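Local coordinates for peptide ABC transporter, peptide-binding protein (Thermus thermophilus, PDB 2D5W) that binds oligopeptides, seen here in complex with a pentapeptide, and probably delivers them to an ABC transporter for uptake across the membrane, at residues K235-E240 against V590-Q595; P230-K235 against N578-G583; G389-L394 against T402-I407; F372-A377 against K430-A435. All coordinates share one frame; numbering follows the deposited sequence.

How the interactions relate
The four contacts form two groups on opposite sides of the molecule. Interactions 1 and 2 are neighbours, with centres about 9 Å apart; they share K235 and join the loop between strands 223-228 and 246-251 to the C-terminal part of the chain, their segments alternating along the sequence. Interactions 3 and 4, about 13 Å apart between centres, are nested inside the long loop that the first pair closes, interaction 3 lying, along the chain, inside the loop closed by interaction 4. L394 N bonds G433 O just beyond helix 416-431, and I407 N bonds A435 O where the parallel strand 435-438 starts. Between the groups the centres are 54 to 61 Å apart, in separate regions of the fold.

Interaction 1: K235-E240 against V590-Q595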
loop_
_atom_site.group_PDB
_atom_site.type_symbol
_atom_site.label_atom_id
_atom_site.label_comp_id
_atom_site.label_asym_id
_atom_site.label_seq_id
_atom_site.Cartn_x
_atom_site.Cartn_y
_atom_site.Cartn_z
ATOM N N LYS A 235 -2.993 -24.701 13.476
ATOM C CA LYS A 235 -4.256 -24.851 14.183
ATOM C C LYS A 235 -4.254 -23.983 15.437
ATOM O O LYS A 235 -3.306 -24.011 16.222
ATOM C CB LYS A 235 -4.478 -26.317 14.561
ATOM C CG LYS A 235 -4.273 -27.297 13.411
ATOM C CD LYS A 235 -5.208 -27.023 12.239
ATOM C CE LYS A 235 -4.972 -28.016 11.108
ATOM N NZ LYS A 235 -5.873 -27.784 9.944
ATOM N N PRO A 236 -5.314 -23.186 15.631
ATOM C CA PRO A 236 -5.426 -22.309 16.799
ATOM C C PRO A 236 -5.668 -23.127 18.064
ATOM O O PRO A 236 -6.133 -24.265 17.992
ATOM C CB PRO A 236 -6.611 -21.420 16.440
ATOM C CG PRO A 236 -7.486 -22.350 15.670
ATOM C CD PRO A 236 -6.502 -23.064 14.767
ATOM N N GLU A 237 -5.352 -22.544 19.214
ATOM C CA GLU A 237 -5.532 -23.237 20.484
ATOM C C GLU A 237 -6.973 -23.685 20.703
ATOM O O GLU A 237 -7.906 -22.883 20.619
ATOM C CB GLU A 237 -5.080 -22.341 21.637
ATOM C CG GLU A 237 -5.339 -22.933 23.013
ATOM C CD GLU A 237 -4.584 -22.214 24.111
ATOM O OE1 GLU A 237 -5.009 -22.306 25.280
ATOM O OE2 GLU A 237 -3.558 -21.569 23.809
ATOM N N GLY A 238 -7.146 -24.974 20.979
ATOM C CA GLY A 238 -8.472 -25.516 21.204
ATOM C C GLY A 238 -9.058 -26.168 19.969
ATOM O O GLY A 238 -10.079 -26.848 20.044
ATOM N N GLY A 239 -8.412 -25.961 18.826
ATOM C CA GLY A 239 -8.903 -26.546 17.591
ATOM C C GLY A 239 -9.587 -25.520 16.707
ATOM O O GLY A 239 -10.276 -24.625 17.195
ATOM N N GLU A 240 -9.405 -25.658 15.399
ATOM C CA GLU A 240 -9.988 -24.729 14.440
ATOM C C GLU A 240 -11.515 -24.641 14.467
ATOM O O GLU A 240 -12.087 -23.632 14.053
ATOM C CB GLU A 240 -9.520 -25.074 13.019
ATOM C CG GLU A 240 -9.937 -26.450 12.507
ATOM C CD GLU A 240 -9.114 -27.585 13.094
ATOM O OE1 GLU A 240 -9.218 -27.839 14.311
ATOM O OE2 GLU A 240 -8.358 -28.226 12.331
ATOM N N VAL A 590 -9.870 -18.771 22.064
ATOM C CA VAL A 590 -8.998 -18.314 23.137
ATOM C C VAL A 590 -8.303 -16.994 22.820
ATOM O O VAL A 590 -7.538 -16.894 21.859
ATOM C CB VAL A 590 -7.928 -19.385 23.453
ATOM C CG1 VAL A 590 -7.023 -18.907 24.575
ATOM C CG2 VAL A 590 -8.606 -20.693 23.838
ATOM N N LYS A 591 -8.567 -15.981 23.640
ATOM C CA LYS A 591 -7.961 -14.668 23.450
ATOM C C LYS A 591 -6.450 -14.760 23.653
ATOM O O LYS A 591 -5.984 -15.270 24.674
ATOM C CB LYS A 591 -8.561 -13.669 24.441
ATOM C CG LYS A 591 -8.109 -12.242 24.218
ATOM C CD LYS A 591 -8.742 -11.294 25.224
ATOM C CE LYS A 591 -8.326 -9.857 24.955
ATOM N NZ LYS A 591 -8.880 -8.924 25.973
ATOM N N LYS A 592 -5.694 -14.266 22.678
ATOM C CA LYS A 592 -4.233 -14.294 22.734
ATOM C C LYS A 592 -3.627 -12.903 22.576
ATOM O O LYS A 592 -2.457 -12.686 22.902
ATOM C CB LYS A 592 -3.682 -15.206 21.633
ATOM C CG LYS A 592 -3.998 -16.676 21.812
ATOM C CD LYS A 592 -3.321 -17.237 23.049
ATOM C CE LYS A 592 -3.599 -18.721 23.196
ATOM N NZ LYS A 592 -3.126 -19.492 22.014
ATOM N N TRP A 593 -4.420 -11.967 22.068
ATOM C CA TRP A 593 -3.964 -10.600 21.861
ATOM C C TRP A 593 -4.999 -9.623 22.399
ATOM O O TRP A 593 -6.184 -9.942 22.455
ATOM C CB TRP A 593 -3.756 -10.328 20.365
ATOM C CG TRP A 593 -2.844 -11.305 19.697
ATOM C CD1 TRP A 593 -3.185 -12.506 19.147
ATOM C CD2 TRP A 593 -1.420 -11.195 19.572
ATOM N NE1 TRP A 593 -2.062 -13.154 18.692
ATOM C CE2 TRP A 593 -0.965 -12.372 18.941
ATOM C CE3 TRP A 593 -0.484 -10.217 19.935
ATOM C CZ2 TRP A 593 0.388 -12.601 18.664
ATOM C CZ3 TRP A 593 0.860 -10.444 19.661
ATOM C CH2 TRP A 593 1.282 -11.626 19.031
ATOM N N ASP A 594 -4.549 -8.444 22.815
ATOM C CA ASP A 594 -5.464 -7.417 23.294
ATOM C C ASP A 594 -5.119 -6.130 22.569
ATOM O O ASP A 594 -3.965 -5.698 22.555
ATOM C CB ASP A 594 -5.356 -7.190 24.799
ATOM C CG ASP A 594 -6.408 -6.213 25.300
ATOM O OD1 ASP A 594 -7.591 -6.609 25.403
ATOM O OD2 ASP A 594 -6.063 -5.044 25.565
ATOM N N GLN A 595 -6.135 -5.512 21.984
ATOM C CA GLN A 595 -5.961 -4.294 21.210
ATOM C C GLN A 595 -5.461 -3.061 21.962
ATOM O O GLN A 595 -4.743 -2.239 21.397
ATOM C CB GLN A 595 -7.282 -3.954 20.514
ATOM C CG GLN A 595 -7.191 -2.774 19.577
ATOM C CD GLN A 595 -6.261 -3.039 18.415
ATOM O OE1 GLN A 595 -6.628 -3.707 17.445
ATOM N NE2 GLN A 595 -5.042 -2.532 18.513
HETATM O O HOH W 1 -4.185 -19.797 19.073
#
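E237 reaches across to two residues of 590-595, crossing V590 obliquely and meeting the K592 side chain at about a right angle. Its CG stands opposite the backbone N (chi1 175°) and the chain runs on extended, which carries the carboxylate out beyond the turn. OE2 then lies 2.8 Å from K592 NZ in a salt bridge whose hydrogen-bond geometry is weak. The lysine arrives folded, bent at chi2 and again at chi4 (59°), and this last bend turns NZ back toward E237 CB, 3.5 Å away. On the V590 side, CG1 is 4.0 Å from E237 OE1, while CG2 packs at the same range against E237 CG and the carbonyl O. An alanine in place of V590 would probably open a gap beside the glutamate and leave its aliphatic stem freer to swing away from K592.

A water joins the same two residues, accepting from E237 N at 3.0 Å and from K592 NZ at 3.1 Å. E237 is the second residue of a type II beta turn from P236 to G239, closed by a 3.0 Å bond from G239 N to P236 O, with G238 at the positive phi that suits glycine. The hydroxyl of Y243 bonds both E237 O and V590 N, a further link between the two loops. At this exposed site the ion pair is probably screened by solvent, so charge attraction is likely to be supplemented by the water bridge and the valine packing.

Interaction 2: P230-K235 against N578-G583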
loop_
_atom_site.group_PDB
_atom_site.type_symbol
_atom_site.label_atom_id
_atom_site.label_comp_id
_atom_site.label_asym_id
_atom_site.label_seq_id
_atom_site.Cartn_x
_atom_site.Cartn_y
_atom_site.Cartn_z
ATOM N N PRO A 230 -9.232 -26.217 5.207
ATOM C CA PRO A 230 -8.766 -27.296 6.084
ATOM C C PRO A 230 -7.320 -27.729 5.873
ATOM O O PRO A 230 -6.732 -28.387 6.733
ATOM C CB PRO A 230 -9.759 -28.419 5.798
ATOM C CG PRO A 230 -10.074 -28.214 4.357
ATOM C CD PRO A 230 -10.260 -26.712 4.274
ATOM N N ASN A 231 -6.747 -27.351 4.737
ATOM C CA ASN A 231 -5.371 -27.717 4.429
ATOM C C ASN A 231 -4.327 -26.810 5.084
ATOM O O ASN A 231 -3.139 -27.130 5.077
ATOM C CB ASN A 231 -5.171 -27.758 2.912
ATOM C CG ASN A 231 -5.929 -28.903 2.260
ATOM O OD1 ASN A 231 -5.731 -30.066 2.607
ATOM N ND2 ASN A 231 -6.804 -28.577 1.317
ATOM N N PHE A 232 -4.763 -25.685 5.646
ATOM C CA PHE A 232 -3.849 -24.764 6.326
ATOM C C PHE A 232 -3.393 -25.506 7.589
ATOM O O PHE A 232 -4.216 -25.927 8.397
ATOM C CB PHE A 232 -4.585 -23.470 6.684
ATOM C CG PHE A 232 -3.708 -22.434 7.320
ATOM C CD1 PHE A 232 -2.708 -21.800 6.590
ATOM C CD2 PHE A 232 -3.871 -22.108 8.659
ATOM C CE1 PHE A 232 -1.884 -20.854 7.193
ATOM C CE2 PHE A 232 -3.052 -21.165 9.266
ATOM C CZ PHE A 232 -2.057 -20.539 8.533
ATOM N N PRO A 233 -2.073 -25.657 7.783
ATOM C CA PRO A 233 -1.500 -26.368 8.934
ATOM C C PRO A 233 -1.470 -25.764 10.333
ATOM O O PRO A 233 -1.350 -26.505 11.311
ATOM C CB PRO A 233 -0.099 -26.701 8.448
ATOM C CG PRO A 233 0.263 -25.469 7.706
ATOM C CD PRO A 233 -0.999 -25.175 6.895
ATOM N N ILE A 234 -1.550 -24.444 10.453
ATOM C CA ILE A 234 -1.505 -23.840 11.779
ATOM C C ILE A 234 -2.880 -23.897 12.426
ATOM O O ILE A 234 -3.821 -23.238 11.978
ATOM C CB ILE A 234 -1.028 -22.376 11.720
ATOM C CG1 ILE A 234 0.244 -22.273 10.871
ATOM C CG2 ILE A 234 -0.770 -21.859 13.131
ATOM C CD1 ILE A 234 1.383 -23.161 11.333
ATOM N N LYS A 235 -2.993 -24.701 13.476
ATOM C CA LYS A 235 -4.256 -24.851 14.183
ATOM C C LYS A 235 -4.254 -23.983 15.437
ATOM O O LYS A 235 -3.306 -24.011 16.222
ATOM C CB LYS A 235 -4.478 -26.317 14.561
ATOM C CG LYS A 235 -4.273 -27.297 13.411
ATOM C CD LYS A 235 -5.208 -27.023 12.239
ATOM C CE LYS A 235 -4.972 -28.016 11.108
ATOM N NZ LYS A 235 -5.873 -27.784 9.944
ATOM N N ASN A 578 -3.195 -12.918 11.531
ATOM C CA ASN A 578 -3.291 -14.115 12.372
ATOM C C ASN A 578 -4.712 -14.640 12.191
ATOM O O ASN A 578 -5.350 -15.089 13.145
ATOM C CB ASN A 578 -3.087 -13.718 13.835
ATOM C CG ASN A 578 -4.162 -12.754 14.328
ATOM O OD1 ASN A 578 -4.732 -11.992 13.545
ATOM N ND2 ASN A 578 -4.438 -12.780 15.627
ATOM N N ALA A 579 -5.190 -14.599 10.954
ATOM C CA ALA A 579 -6.559 -14.980 10.633
ATOM C C ALA A 579 -7.059 -16.332 11.121
ATOM O O ALA A 579 -8.264 -16.507 11.307
ATOM C CB ALA A 579 -6.787 -14.853 9.130
ATOM N N TRP A 580 -6.153 -17.279 11.332
ATOM C CA TRP A 580 -6.541 -18.609 11.788
ATOM C C TRP A 580 -6.974 -18.676 13.252
ATOM O O TRP A 580 -7.531 -19.685 13.681
ATOM C CB TRP A 580 -5.394 -19.598 11.555
ATOM C CG TRP A 580 -4.128 -19.199 12.248
ATOM C CD1 TRP A 580 -3.750 -19.515 13.523
ATOM C CD2 TRP A 580 -3.101 -18.353 11.723
ATOM N NE1 TRP A 580 -2.550 -18.915 13.822
ATOM C CE2 TRP A 580 -2.129 -18.195 12.735
ATOM C CE3 TRP A 580 -2.908 -17.710 10.493
ATOM C CZ2 TRP A 580 -0.978 -17.416 12.555
ATOM C CZ3 TRP A 580 -1.764 -16.937 10.312
ATOM C CH2 TRP A 580 -0.815 -16.797 11.339
ATOM N N GLU A 581 -6.719 -17.623 14.023
ATOM C CA GLU A 581 -7.105 -17.638 15.434
ATOM C C GLU A 581 -8.152 -16.594 15.804
ATOM O O GLU A 581 -8.376 -16.325 16.983
ATOM C CB GLU A 581 -5.869 -17.495 16.334
ATOM C CG GLU A 581 -4.931 -16.370 15.950
ATOM C CD GLU A 581 -3.728 -16.259 16.873
ATOM O OE1 GLU A 581 -3.230 -17.301 17.351
ATOM O OE2 GLU A 581 -3.268 -15.125 17.107
ATOM N N ILE A 582 -8.797 -16.011 14.802
ATOM C CA ILE A 582 -9.842 -15.030 15.056
ATOM C C ILE A 582 -11.136 -15.805 15.284
ATOM O O ILE A 582 -11.506 -16.676 14.496
ATOM C CB ILE A 582 -9.993 -14.056 13.867
ATOM C CG1 ILE A 582 -8.704 -13.236 13.719
ATOM C CG2 ILE A 582 -11.201 -13.150 14.084
ATOM C CD1 ILE A 582 -8.656 -12.345 12.496
ATOM N N GLY A 583 -11.820 -15.502 16.381
ATOM C CA GLY A 583 -13.047 -16.215 16.669
ATOM C C GLY A 583 -13.862 -15.629 17.801
ATOM O O GLY A 583 -13.478 -14.637 18.420
#
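The W580 indole is covered on opposite faces: I234 CG2 lies 3.5 Å above one side of its plane, offset toward the rim, and N578 CA sits over the other. The isoleucine methyl makes a CH-pi contact, 3.9 Å from the centroid of the five-membered ring and 26° off its normal. Near the six-membered ring comes the F232 phenyl, tilted by 36° against the indole, with CZ 3.5 Å from W580 CE3; CE2 also approaches W580 CB at 3.6 Å. With chi1 at 58°, the indole is set between its own backbone N and carbonyl carbon, folded back over N578.

The contact fastens the loop that follows strand 223-228 to the segment leading into strand 583-584, a link between residues nearly 350 positions apart in this solute-binding protein. A serine replacing W580 would probably leave F232 and I234 without their shared aromatic surface and open a gap between the loops. Each loop is also held from within: K235 NZ donates to F232 O at 2.9 Å, and N578 ND2 reaches the anti lone pair of E581 OE2 at 3.0 Å. That carboxylate oxygen also accepts from W593 NE1, while R228 NH1 donates to W580 O.

Interaction 3: G389-L394 against T402-I407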
loop_
_atom_site.group_PDB
_atom_site.type_symbol
_atom_site.label_atom_id
_atom_site.label_comp_id
_atom_site.label_asym_id
_atom_site.label_seq_id
_atom_site.Cartn_x
_atom_site.Cartn_y
_atom_site.Cartn_z
ATOM N N GLY A 389 -7.592 36.248 -14.590
ATOM C CA GLY A 389 -8.459 36.480 -15.727
ATOM C C GLY A 389 -9.735 37.077 -15.152
ATOM O O GLY A 389 -9.888 37.122 -13.926
ATOM N N PRO A 390 -10.682 37.519 -15.994
ATOM C CA PRO A 390 -11.932 38.118 -15.516
ATOM C C PRO A 390 -12.885 37.228 -14.729
ATOM O O PRO A 390 -13.885 37.711 -14.196
ATOM C CB PRO A 390 -12.558 38.667 -16.794
ATOM C CG PRO A 390 -12.111 37.691 -17.817
ATOM C CD PRO A 390 -10.654 37.475 -17.465
ATOM N N ASP A 391 -12.587 35.933 -14.666
ATOM C CA ASP A 391 -13.404 35.001 -13.898
ATOM C C ASP A 391 -12.710 34.765 -12.558
ATOM O O ASP A 391 -13.120 33.911 -11.774
ATOM C CB ASP A 391 -13.571 33.669 -14.645
ATOM C CG ASP A 391 -12.243 33.018 -15.001
ATOM O OD1 ASP A 391 -12.264 31.873 -15.504
ATOM O OD2 ASP A 391 -11.183 33.642 -14.793
ATOM N N GLY A 392 -11.654 35.536 -12.310
ATOM C CA GLY A 392 -10.903 35.418 -11.072
ATOM C C GLY A 392 -9.869 34.307 -11.055
ATOM O O GLY A 392 -9.208 34.098 -10.040
ATOM N N ILE A 393 -9.719 33.604 -12.174
ATOM C CA ILE A 393 -8.770 32.497 -12.264
ATOM C C ILE A 393 -7.507 32.912 -13.016
ATOM O O ILE A 393 -7.574 33.561 -14.063
ATOM C CB ILE A 393 -9.436 31.281 -12.956
ATOM C CG1 ILE A 393 -10.660 30.839 -12.143
ATOM C CG2 ILE A 393 -8.438 30.139 -13.111
ATOM C CD1 ILE A 393 -10.381 30.561 -10.671
ATOM N N LEU A 394 -6.354 32.537 -12.475
ATOM C CA LEU A 394 -5.072 32.892 -13.074
ATOM C C LEU A 394 -4.890 32.421 -14.510
ATOM O O LEU A 394 -5.336 31.337 -14.888
ATOM C CB LEU A 394 -3.929 32.344 -12.219
ATOM C CG LEU A 394 -3.842 32.873 -10.787
ATOM C CD1 LEU A 394 -2.826 32.051 -10.011
ATOM C CD2 LEU A 394 -3.462 34.345 -10.794
ATOM N N THR A 402 -2.703 30.592 -24.512
ATOM C CA THR A 402 -3.237 31.134 -23.271
ATOM C C THR A 402 -3.700 29.983 -22.392
ATOM O O THR A 402 -4.580 29.212 -22.773
ATOM C CB THR A 402 -4.419 32.081 -23.533
ATOM O OG1 THR A 402 -3.958 33.211 -24.281
ATOM C CG2 THR A 402 -5.024 32.558 -22.219
ATOM N N VAL A 403 -3.098 29.869 -21.216
ATOM C CA VAL A 403 -3.445 28.803 -20.290
ATOM C C VAL A 403 -4.068 29.354 -19.013
ATOM O O VAL A 403 -3.700 30.432 -18.536
ATOM C CB VAL A 403 -2.200 27.961 -19.925
ATOM C CG1 VAL A 403 -1.582 27.377 -21.187
ATOM C CG2 VAL A 403 -1.190 28.811 -19.187
ATOM N N ARG A 404 -5.026 28.604 -18.479
ATOM C CA ARG A 404 -5.722 28.977 -17.253
ATOM C C ARG A 404 -5.340 28.006 -16.146
ATOM O O ARG A 404 -5.151 26.814 -16.395
ATOM C CB ARG A 404 -7.234 28.920 -17.462
ATOM C CG ARG A 404 -7.761 29.920 -18.463
ATOM C CD ARG A 404 -9.261 29.775 -18.659
ATOM N NE ARG A 404 -10.010 29.916 -17.414
ATOM C CZ ARG A 404 -10.432 28.899 -16.669
ATOM N NH1 ARG A 404 -11.108 29.130 -15.553
ATOM N NH2 ARG A 404 -10.190 27.650 -17.043
ATOM N N PHE A 405 -5.240 28.508 -14.920
ATOM C CA PHE A 405 -4.875 27.643 -13.813
ATOM C C PHE A 405 -6.072 26.892 -13.242
ATOM O O PHE A 405 -6.581 27.211 -12.164
ATOM C CB PHE A 405 -4.162 28.437 -12.713
ATOM C CG PHE A 405 -3.175 27.617 -11.918
ATOM C CD1 PHE A 405 -1.882 28.082 -11.703
ATOM C CD2 PHE A 405 -3.533 26.374 -11.397
ATOM C CE1 PHE A 405 -0.955 27.323 -10.986
ATOM C CE2 PHE A 405 -2.613 25.608 -10.677
ATOM C CZ PHE A 405 -1.324 26.085 -10.473
ATOM N N GLU A 406 -6.531 25.913 -14.012
ATOM C CA GLU A 406 -7.609 25.023 -13.600
ATOM C C GLU A 406 -6.869 23.699 -13.518
ATOM O O GLU A 406 -6.364 23.197 -14.525
ATOM C CB GLU A 406 -8.709 24.941 -14.655
ATOM C CG GLU A 406 -9.813 23.961 -14.287
ATOM C CD GLU A 406 -10.865 23.827 -15.367
ATOM O OE1 GLU A 406 -11.512 24.842 -15.698
ATOM O OE2 GLU A 406 -11.042 22.706 -15.885
ATOM N N ILE A 407 -6.789 23.145 -12.315
ATOM C CA ILE A 407 -6.052 21.912 -12.101
ATOM C C ILE A 407 -6.957 20.747 -11.725
ATOM O O ILE A 407 -7.897 20.901 -10.945
ATOM C CB ILE A 407 -4.977 22.150 -11.003
ATOM C CG1 ILE A 407 -4.049 20.943 -10.883
ATOM C CG2 ILE A 407 -5.649 22.469 -9.670
ATOM C CD1 ILE A 407 -2.841 21.201 -10.006
HETATM O O HOH W 2 -9.054 32.732 -16.268
#
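An Asx turn overlapping the type I beta turn from G389 to G392 places D391 against the side-chain end of R404, which belongs to strand 401-410. D391 OD2 accepts from I393 N at 3.0 Å, the N-H coming from above the carboxylate plane, which helps fix that group's rotation. The other oxygen, OD1, is then met on its syn side by R404 NH1 at 3.0 Å, with the carboxylate and guanidinium planes 59° apart. R404 is bent at chi3 (57°), which brings its guanidinium to the loop, where NH1 also lies 3.8 Å from I393 CG2. E406 OE1 sits in the guanidinium plane at its edge, a weak 3.4 Å partner of R404 NH2 that completes a salt-bridge network. A water beside D391 OD2 accepts from R404 NE.

Beside these charged groups the backbones join, F405 N donating to L394 O at 2.8 Å, while L394 CB and F405 CB pack at 3.9 Å. The F405 ring goes on to meet W386. F405 centres an inverse gamma turn that interrupts the strand, and strands 394-398 and 401-410 pair antiparallel here: this is the open end of a beta hairpin that belongs to a mixed sheet.

Interaction 4: F372-A377 against K430-A435; sequences FDLKKA and KKIGIA
Apolar contacts carry this meeting of L374 and A377 with K431 and I432. The two methyls of I432 divide the work: CG2 lies 3.8 Å from L374 CB and equally near L374 O, while CD1 reaches further along the helix to A377 CB at 3.7 Å. This spread follows from the isoleucine's chi1 of 59°, which sets CG1 between the backbone N and the carbonyl carbon, with CD1 carried on by an extended chi2. L374 and I432 lie oblique to one another, and L374 CD2 also comes within 3.9 Å of I432 CG2. At the more exposed margin, L374 CD1 rests on the extended aliphatic chain of K431, 4.0 Å from CD. A334 adds to the apolar cluster, touching both L374 and I432.

Hydrogen bonds shape each segment rather than joining the two. D373 is the N-cap of helix 374-383: its OD1 accepts from K376 N at 3.1 Å, from above the carboxylate plane, and weakly from K375 N. In the other segment, G433 N bonds to K430 O at 3.0 Å as helix 416-431 finishes, and I434 N reaches back to L429 O. G433, with its positive phi, turns the chain toward strand 435-438. The first turn of one helix thus packs on the last residues of another, the first begun by an N-cap aspartate and the second ended by a Schellman motif with glycine at C-prime.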
loop_
_atom_site.group_PDB
_atom_site.type_symbol
_atom_site.label_atom_id
_atom_site.label_comp_id
_atom_site.label_asym_id
_atom_site.label_seq_id
_atom_site.Cartn_x
_atom_site.Cartn_y
_atom_site.Cartn_z
ATOM N N PHE A 372 -0.058 28.032 6.236
ATOM C CA PHE A 372 -1.140 28.550 5.415
ATOM C C PHE A 372 -0.949 30.059 5.284
ATOM O O PHE A 372 -0.993 30.782 6.278
ATOM C CB PHE A 372 -2.486 28.246 6.073
ATOM C CG PHE A 372 -3.664 28.799 5.325
ATOM C CD1 PHE A 372 -3.887 28.451 3.998
ATOM C CD2 PHE A 372 -4.550 29.670 5.946
ATOM C CE1 PHE A 372 -4.977 28.963 3.299
ATOM C CE2 PHE A 372 -5.644 30.188 5.257
ATOM C CZ PHE A 372 -5.857 29.834 3.931
ATOM N N ASP A 373 -0.719 30.522 4.061
ATOM C CA ASP A 373 -0.515 31.947 3.802
ATOM C C ASP A 373 -0.805 32.232 2.334
ATOM O O ASP A 373 0.041 32.005 1.466
ATOM C CB ASP A 373 0.929 32.342 4.115
ATOM C CG ASP A 373 1.146 33.844 4.074
ATOM O OD1 ASP A 373 0.500 34.525 3.252
ATOM O OD2 ASP A 373 1.976 34.343 4.860
ATOM N N LEU A 374 -2.000 32.740 2.061
ATOM C CA LEU A 374 -2.392 33.037 0.693
ATOM C C LEU A 374 -1.528 34.117 0.052
ATOM O O LEU A 374 -1.336 34.119 -1.161
ATOM C CB LEU A 374 -3.868 33.436 0.645
ATOM C CG LEU A 374 -4.849 32.340 1.075
ATOM C CD1 LEU A 374 -6.273 32.859 0.971
ATOM C CD2 LEU A 374 -4.670 31.108 0.200
ATOM N N LYS A 375 -1.004 35.033 0.859
ATOM C CA LYS A 375 -0.157 36.092 0.325
ATOM C C LYS A 375 1.116 35.504 -0.273
ATOM O O LYS A 375 1.548 35.907 -1.354
ATOM C CB LYS A 375 0.203 37.099 1.420
ATOM C CG LYS A 375 -0.975 37.921 1.914
ATOM C CD LYS A 375 -0.550 38.916 2.986
ATOM C CE LYS A 375 0.485 39.901 2.460
ATOM N NZ LYS A 375 -0.034 40.700 1.315
ATOM N N LYS A 376 1.717 34.549 0.431
ATOM C CA LYS A 376 2.934 33.914 -0.062
ATOM C C LYS A 376 2.641 33.137 -1.341
ATOM O O LYS A 376 3.434 33.150 -2.279
ATOM C CB LYS A 376 3.527 32.977 0.993
ATOM C CG LYS A 376 4.237 33.697 2.127
ATOM C CD LYS A 376 4.983 32.719 3.023
ATOM C CE LYS A 376 5.780 33.452 4.090
ATOM N NZ LYS A 376 6.551 32.511 4.947
ATOM N N ALA A 377 1.495 32.464 -1.378
ATOM C CA ALA A 377 1.110 31.697 -2.557
ATOM C C ALA A 377 0.959 32.632 -3.754
ATOM O O ALA A 377 1.461 32.350 -4.840
ATOM C CB ALA A 377 -0.201 30.954 -2.301
ATOM N N LYS A 430 -9.415 29.098 -4.756
ATOM C CA LYS A 430 -10.129 30.023 -5.625
ATOM C C LYS A 430 -9.792 31.477 -5.296
ATOM O O LYS A 430 -9.718 32.316 -6.192
ATOM C CB LYS A 430 -11.639 29.797 -5.511
ATOM C CG LYS A 430 -12.463 30.695 -6.423
ATOM C CD LYS A 430 -13.953 30.406 -6.313
ATOM C CE LYS A 430 -14.295 29.011 -6.809
ATOM N NZ LYS A 430 -15.762 28.754 -6.753
ATOM N N LYS A 431 -9.578 31.775 -4.017
ATOM C CA LYS A 431 -9.252 33.137 -3.601
ATOM C C LYS A 431 -7.989 33.659 -4.275
ATOM O O LYS A 431 -7.871 34.861 -4.522
ATOM C CB LYS A 431 -9.090 33.212 -2.080
ATOM C CG LYS A 431 -10.370 32.913 -1.315
ATOM C CD LYS A 431 -10.177 33.076 0.183
ATOM C CE LYS A 431 -11.454 32.738 0.937
ATOM N NZ LYS A 431 -11.301 32.940 2.404
ATOM N N ILE A 432 -7.042 32.770 -4.565
ATOM C CA ILE A 432 -5.809 33.192 -5.222
ATOM C C ILE A 432 -5.800 32.893 -6.720
ATOM O O ILE A 432 -4.772 33.026 -7.381
ATOM C CB ILE A 432 -4.556 32.562 -4.572
ATOM C CG1 ILE A 432 -4.640 31.035 -4.621
ATOM C CG2 ILE A 432 -4.416 33.068 -3.146
ATOM C CD1 ILE A 432 -3.377 30.340 -4.158
ATOM N N GLY A 433 -6.943 32.472 -7.252
ATOM C CA GLY A 433 -7.025 32.226 -8.679
ATOM C C GLY A 433 -6.767 30.830 -9.202
ATOM O O GLY A 433 -6.529 30.660 -10.396
ATOM N N ILE A 434 -6.788 29.830 -8.329
ATOM C CA ILE A 434 -6.597 28.462 -8.789
ATOM C C ILE A 434 -7.950 27.765 -8.741
ATOM O O ILE A 434 -8.580 27.684 -7.687
ATOM C CB ILE A 434 -5.572 27.691 -7.923
ATOM C CG1 ILE A 434 -4.165 28.254 -8.161
ATOM C CG2 ILE A 434 -5.615 26.198 -8.264
ATOM C CD1 ILE A 434 -3.072 27.576 -7.349
ATOM N N ALA A 435 -8.403 27.296 -9.899
ATOM C CA ALA A 435 -9.673 26.591 -10.002
ATOM C C ALA A 435 -9.381 25.103 -9.927
ATOM O O ALA A 435 -8.352 24.638 -10.420
ATOM C CB ALA A 435 -10.365 26.929 -11.320
#